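Local coordinates for protein SSD1 (Saccharomyces cerevisiae S288C, PDB 7AM1) that binds mRNA untranslated regions as a translational repressor and belongs to the RNase II family, although it is a pseudonuclease without enzymatic activity, at residues 320-325 with 710-715; 526-531 with 626-631. All coordinates share one frame; numbering follows the deposited sequence.

How the contacts relate
From the N terminus, the chain runs through the small beta domains to helix 311-321, which follows the five-stranded antiparallel sheet of the second cold-shock domain. Contact 1 joins the end of this helix to helix 689-725, closing a loop of 384 intervening residues. The RNB domain falls largely inside that loop, and with it contact 2, which pairs the end of helix 523-529 with that of helix 617-629 across 94 residues. The smaller loop is thus enclosed by the larger. Their centres are 18 Å apart, yet they touch: Q710 NE2 packs 3.8 Å from E531 CB, bringing helix 689-725 against segment 526-531.

Contact 1 of 2, residues 320-325 with 710-715; sequences RDNNFL and QEQAIH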
loop_
_atom_site.group_PDB
_atom_site.type_symbol
_atom_site.label_atom_id
_atom_site.label_comp_id
_atom_site.label_asym_id
_atom_site.label_seq_id
_atom_site.Cartn_x
_atom_site.Cartn_y
_atom_site.Cartn_z
ATOM N N ARG A 320 -7.144 -14.668 -2.746
ATOM C CA ARG A 320 -8.486 -14.926 -2.230
ATOM C C ARG A 320 -8.812 -14.022 -1.050
ATOM O O ARG A 320 -9.942 -13.535 -0.923
ATOM C CB ARG A 320 -8.635 -16.377 -1.780
ATOM C CG ARG A 320 -8.335 -17.468 -2.778
ATOM C CD ARG A 320 -9.400 -17.606 -3.831
ATOM N NE ARG A 320 -8.952 -18.513 -4.883
ATOM C CZ ARG A 320 -9.057 -19.839 -4.811
ATOM N NH1 ARG A 320 -9.608 -20.407 -3.747
ATOM N NH2 ARG A 320 -8.624 -20.600 -5.804
ATOM N N ASP A 321 -7.848 -13.833 -0.142
ATOM C CA ASP A 321 -8.084 -12.973 1.010
ATOM C C ASP A 321 -8.421 -11.564 0.568
ATOM O O ASP A 321 -9.126 -10.838 1.279
ATOM C CB ASP A 321 -6.861 -12.950 1.921
ATOM C CG ASP A 321 -7.153 -12.312 3.265
ATOM O OD1 ASP A 321 -8.188 -12.654 3.884
ATOM O OD2 ASP A 321 -6.331 -11.485 3.717
ATOM N N ASN A 322 -7.908 -11.153 -0.587
ATOM C CA ASN A 322 -8.233 -9.863 -1.169
ATOM C C ASN A 322 -9.288 -9.962 -2.267
ATOM O O ASN A 322 -9.369 -9.075 -3.120
ATOM C CB ASN A 322 -6.950 -9.206 -1.668
ATOM C CG ASN A 322 -6.054 -8.780 -0.521
ATOM O OD1 ASN A 322 -6.345 -7.805 0.172
ATOM N ND2 ASN A 322 -4.979 -9.522 -0.298
ATOM N N ASN A 323 -10.085 -11.036 -2.272
ATOM C CA ASN A 323 -11.338 -11.100 -3.031
ATOM C C ASN A 323 -11.125 -11.232 -4.532
ATOM O O ASN A 323 -11.994 -10.855 -5.323
ATOM C CB ASN A 323 -12.216 -9.884 -2.726
ATOM C CG ASN A 323 -12.519 -9.751 -1.252
ATOM O OD1 ASN A 323 -13.273 -10.549 -0.703
ATOM N ND2 ASN A 323 -11.878 -8.794 -0.589
ATOM N N PHE A 324 -9.988 -11.780 -4.942
ATOM C CA PHE A 324 -9.713 -12.058 -6.349
ATOM C C PHE A 324 -9.840 -13.564 -6.562
ATOM O O PHE A 324 -8.948 -14.331 -6.189
ATOM C CB PHE A 324 -8.332 -11.539 -6.747
ATOM C CG PHE A 324 -8.205 -10.043 -6.663
ATOM C CD1 PHE A 324 -8.702 -9.235 -7.671
ATOM C CD2 PHE A 324 -7.594 -9.445 -5.575
ATOM C CE1 PHE A 324 -8.593 -7.856 -7.597
ATOM C CE2 PHE A 324 -7.484 -8.069 -5.493
ATOM C CZ PHE A 324 -7.989 -7.273 -6.507
ATOM N N LEU A 325 -10.965 -13.985 -7.144
ATOM C CA LEU A 325 -11.127 -15.378 -7.541
ATOM C C LEU A 325 -10.524 -15.643 -8.914
ATOM O O LEU A 325 -10.084 -16.764 -9.188
ATOM C CB LEU A 325 -12.606 -15.762 -7.539
ATOM C CG LEU A 325 -13.309 -15.731 -6.184
ATOM C CD1 LEU A 325 -14.762 -16.133 -6.352
ATOM C CD2 LEU A 325 -12.611 -16.643 -5.189
ATOM N N GLN A 710 -0.565 -6.677 -3.499
ATOM C CA GLN A 710 0.772 -6.384 -3.997
ATOM C C GLN A 710 1.776 -6.299 -2.853
ATOM O O GLN A 710 2.835 -6.935 -2.897
ATOM C CB GLN A 710 0.753 -5.092 -4.818
ATOM C CG GLN A 710 2.141 -4.556 -5.161
ATOM C CD GLN A 710 2.099 -3.463 -6.215
ATOM O OE1 GLN A 710 2.526 -2.331 -5.982
ATOM N NE2 GLN A 710 1.591 -3.806 -7.389
ATOM N N GLU A 711 1.443 -5.556 -1.795
ATOM C CA GLU A 711 2.385 -5.410 -0.687
ATOM C C GLU A 711 2.532 -6.701 0.109
ATOM O O GLU A 711 3.617 -6.986 0.628
ATOM C CB GLU A 711 1.949 -4.260 0.219
ATOM C CG GLU A 711 2.022 -2.911 -0.498
ATOM C CD GLU A 711 2.630 -1.801 0.344
ATOM O OE1 GLU A 711 2.578 -1.894 1.591
ATOM O OE2 GLU A 711 3.162 -0.837 -0.249
ATOM N N GLN A 712 1.457 -7.478 0.242
ATOM C CA GLN A 712 1.551 -8.757 0.937
ATOM C C GLN A 712 2.476 -9.709 0.195
ATOM O O GLN A 712 3.234 -10.462 0.815
ATOM C CB GLN A 712 0.158 -9.358 1.097
ATOM C CG GLN A 712 -0.645 -8.706 2.215
ATOM C CD GLN A 712 -2.117 -9.072 2.182
ATOM O OE1 GLN A 712 -2.541 -9.945 1.425
ATOM N NE2 GLN A 712 -2.908 -8.389 2.999
ATOM N N ALA A 713 2.415 -9.700 -1.138
ATOM C CA ALA A 713 3.276 -10.573 -1.926
ATOM C C ALA A 713 4.724 -10.091 -1.896
ATOM O O ALA A 713 5.653 -10.906 -1.833
ATOM C CB ALA A 713 2.748 -10.658 -3.358
ATOM N N ILE A 714 4.940 -8.775 -1.932
ATOM C CA ILE A 714 6.286 -8.246 -1.729
ATOM C C ILE A 714 6.827 -8.698 -0.381
ATOM O O ILE A 714 7.959 -9.184 -0.270
ATOM C CB ILE A 714 6.289 -6.712 -1.831
ATOM C CG1 ILE A 714 5.992 -6.254 -3.259
ATOM C CG2 ILE A 714 7.615 -6.167 -1.340
ATOM C CD1 ILE A 714 5.705 -4.763 -3.359
ATOM N N HIS A 715 6.030 -8.505 0.674
ATOM C CA HIS A 715 6.464 -8.842 2.022
ATOM C C HIS A 715 6.848 -10.307 2.114
ATOM O O HIS A 715 7.854 -10.660 2.741
ATOM C CB HIS A 715 5.340 -8.514 3.007
ATOM C CG HIS A 715 5.625 -8.921 4.418
ATOM N ND1 HIS A 715 5.328 -10.178 4.901
ATOM C CD2 HIS A 715 6.163 -8.237 5.455
ATOM C CE1 HIS A 715 5.680 -10.253 6.172
ATOM N NE2 HIS A 715 6.189 -9.088 6.533
HETATM O O HOH W 1 -5.995 -8.875 2.629
HETATM O O HOH W 2 -3.379 -12.338 3.172
#
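N322 and Q712 reach for each other from opposite directions and join amide to amide. N322 ND2 donates to Q712 OE1 at 3.0 Å, with a bent N-H...O angle of 142°. The acceptor lies almost in the amide plane of N322, but on the glutamine side the donor stands above the carbonyl plane, 39° out of it, and the two amides are turned 40° against each other. Q712 spans the gap because its chain is extended beyond CG, which carries the amide well out from helix 689-725. D321 enters through water. Water 1 donates to D321 OD2 and, at 2.7 Å, to N322 OD1. It also accepts from Q712 NE2, so one molecule ties all three side chains together. Water 2 makes a second bridge, donating to both D321 OD2 and Q712 OE1. Q712 OE1 therefore takes one amide N-H and one water, while D321 OD2 receives two waters, which would probably stabilise its negative charge. The helix carrying D321 ends here in a Schellman motif: N323, at positive phi, is the C-prime residue, F324 N bonds to L319 O, and N323 N bonds to R320 O at 2.8 Å. This turn closes helix 311-321 of the cold-shock domain 2 region and leaves N322 facing the long helix. N322 is held further from outside the pair: its OD1 accepts from Q708 NE2 and its ND2 also donates to I318 O, so the buried amide is gripped at both ends and its flip state is fixed. D321 OD1 accepts from S222 N, while K702 NZ of helix 689-725 bonds to N323 O just past the helix end.

Contact 2 of 2, residues 526-531 with 626-631; sequences ESLDDE and LLFKTM
With CG of L528 beside the backbone N (chi1 -69°) and the chain continuing extended (chi2 169°), the CB bond is directed toward segment 626-631 and the two methyls reach F628 and M631. F628 instead carries its CG opposite the backbone N (chi1 173°), which swings the ring across toward the same leucine. The two side chains slide past one another in opposite directions, and L528 CD2 comes within 3.6 Å of F628 CE1 at an oblique approach to the ring. The other methyl serves M631, whose side chain crosses the leucine at about a right angle: L528 CD1 lies 3.7 Å from M631 CE, brought round by the bend at the methionine's chi3. L528 CD2 also comes near M631 O, 3.7 Å away. S527 OG lies in van der Waals contact with F628 CE1, 3.5 Å away; its hydrogen bond goes to L524 O. Cutting L528 back to an alanine removes both methyls and would probably open a gap beside F628 CE1 and M631 CE, leaving the ring freer to shift. Just before M631, T630 OG1 donates to L627 O at 2.7 Å, in the carbonyl plane on a lone pair. The same oxygen accepts T630 N at 3.0 Å, a double grip that holds the chain where it leaves the helix. D530, farther along the chain from L528, forms salt bridges with R665, R666 and K703. Within the RNB domain, the packed pair of helix ends is flanked by Y707 of helix 689-725, which touches S527 and F628, while L627 rests on F588 of helix 582-595 and L528 pairs by backbone hydrogen bonding with A634, just ahead of strand 635-638.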
loop_
_atom_site.group_PDB
_atom_site.type_symbol
_atom_site.label_atom_id
_atom_site.label_comp_id
_atom_site.label_asym_id
_atom_site.label_seq_id
_atom_site.Cartn_x
_atom_site.Cartn_y
_atom_site.Cartn_z
ATOM N N GLU A 526 2.961 8.183 -3.921
ATOM C CA GLU A 526 2.416 7.612 -5.152
ATOM C C GLU A 526 1.512 6.420 -4.847
ATOM O O GLU A 526 0.435 6.281 -5.440
ATOM C CB GLU A 526 3.551 7.211 -6.099
ATOM C CG GLU A 526 3.195 6.171 -7.173
ATOM C CD GLU A 526 2.184 6.654 -8.206
ATOM O OE1 GLU A 526 1.870 7.864 -8.243
ATOM O OE2 GLU A 526 1.717 5.808 -9.000
ATOM N N SER A 527 1.921 5.563 -3.902
ATOM C CA SER A 527 1.162 4.352 -3.608
ATOM C C SER A 527 -0.163 4.652 -2.920
ATOM O O SER A 527 -1.013 3.760 -2.841
ATOM C CB SER A 527 1.998 3.376 -2.762
ATOM O OG SER A 527 2.039 3.744 -1.396
ATOM N N LEU A 528 -0.352 5.867 -2.404
ATOM C CA LEU A 528 -1.678 6.273 -1.962
ATOM C C LEU A 528 -2.655 6.389 -3.124
ATOM O O LEU A 528 -3.864 6.284 -2.906
ATOM C CB LEU A 528 -1.615 7.607 -1.219
ATOM C CG LEU A 528 -0.917 7.600 0.142
ATOM C CD1 LEU A 528 -0.688 9.031 0.618
ATOM C CD2 LEU A 528 -1.731 6.809 1.172
ATOM N N ASP A 529 -2.171 6.605 -4.349
ATOM C CA ASP A 529 -3.086 6.744 -5.471
ATOM C C ASP A 529 -3.173 5.507 -6.350
ATOM O O ASP A 529 -4.250 5.210 -6.868
ATOM C CB ASP A 529 -2.698 7.926 -6.364
ATOM C CG ASP A 529 -3.753 8.212 -7.409
ATOM O OD1 ASP A 529 -4.860 8.638 -7.010
ATOM O OD2 ASP A 529 -3.491 7.987 -8.611
ATOM N N ASP A 530 -2.090 4.752 -6.500
ATOM C CA ASP A 530 -2.044 3.710 -7.514
ATOM C C ASP A 530 -1.061 2.641 -7.067
ATOM O O ASP A 530 -0.312 2.819 -6.104
ATOM C CB ASP A 530 -1.649 4.324 -8.865
ATOM C CG ASP A 530 -2.116 3.513 -10.054
ATOM O OD1 ASP A 530 -2.892 2.553 -9.879
ATOM O OD2 ASP A 530 -1.683 3.848 -11.181
ATOM N N GLU A 531 -1.080 1.515 -7.770
ATOM C CA GLU A 531 -0.142 0.431 -7.518
ATOM C C GLU A 531 0.894 0.356 -8.631
ATOM O O GLU A 531 0.648 0.767 -9.768
ATOM C CB GLU A 531 -0.864 -0.915 -7.412
ATOM C CG GLU A 531 -1.988 -0.950 -6.385
ATOM C CD GLU A 531 -3.296 -0.404 -6.920
ATOM O OE1 GLU A 531 -3.792 0.596 -6.357
ATOM O OE2 GLU A 531 -3.826 -0.967 -7.908
ATOM N N LEU A 626 6.644 8.745 7.947
ATOM C CA LEU A 626 5.764 9.335 8.952
ATOM C C LEU A 626 4.560 10.013 8.308
ATOM O O LEU A 626 3.426 9.867 8.782
ATOM C CB LEU A 626 6.546 10.333 9.805
ATOM C CG LEU A 626 7.703 9.755 10.627
ATOM C CD1 LEU A 626 8.415 10.856 11.393
ATOM C CD2 LEU A 626 7.220 8.676 11.573
ATOM N N LEU A 627 4.787 10.768 7.230
ATOM C CA LEU A 627 3.685 11.431 6.541
ATOM C C LEU A 627 2.719 10.411 5.953
ATOM O O LEU A 627 1.499 10.543 6.094
ATOM C CB LEU A 627 4.241 12.344 5.449
ATOM C CG LEU A 627 3.214 13.067 4.580
ATOM C CD1 LEU A 627 2.304 13.925 5.437
ATOM C CD2 LEU A 627 3.913 13.906 3.531
ATOM N N PHE A 628 3.256 9.365 5.324
ATOM C CA PHE A 628 2.434 8.347 4.680
ATOM C C PHE A 628 1.446 7.722 5.656
ATOM O O PHE A 628 0.320 7.379 5.268
ATOM C CB PHE A 628 3.369 7.299 4.067
ATOM C CG PHE A 628 2.677 6.096 3.513
ATOM C CD1 PHE A 628 2.023 6.153 2.297
ATOM C CD2 PHE A 628 2.716 4.890 4.191
ATOM C CE1 PHE A 628 1.398 5.035 1.780
ATOM C CE2 PHE A 628 2.091 3.770 3.679
ATOM C CZ PHE A 628 1.433 3.844 2.470
ATOM N N LYS A 629 1.831 7.600 6.929
ATOM C CA LYS A 629 0.984 6.950 7.915
ATOM C C LYS A 629 -0.238 7.771 8.284
ATOM O O LYS A 629 -1.203 7.211 8.815
ATOM C CB LYS A 629 1.751 6.709 9.213
ATOM C CG LYS A 629 2.894 5.766 9.131
ATOM C CD LYS A 629 3.493 5.637 10.514
ATOM C CE LYS A 629 4.717 4.772 10.509
ATOM N NZ LYS A 629 4.964 4.265 11.868
ATOM N N THR A 630 -0.231 9.069 8.016
ATOM C CA THR A 630 -1.335 9.918 8.433
ATOM C C THR A 630 -2.483 9.933 7.437
ATOM O O THR A 630 -3.501 10.583 7.701
ATOM C CB THR A 630 -0.842 11.351 8.661
ATOM O OG1 THR A 630 -0.469 11.937 7.408
ATOM C CG2 THR A 630 0.351 11.361 9.607
ATOM N N MET A 631 -2.359 9.227 6.315
ATOM C CA MET A 631 -3.310 9.399 5.233
ATOM C C MET A 631 -3.880 8.078 4.741
ATOM O O MET A 631 -3.145 7.097 4.592
ATOM C CB MET A 631 -2.650 10.113 4.053
ATOM C CG MET A 631 -2.621 11.600 4.214
ATOM S SD MET A 631 -1.969 12.405 2.755
ATOM C CE MET A 631 -0.241 11.944 2.871
#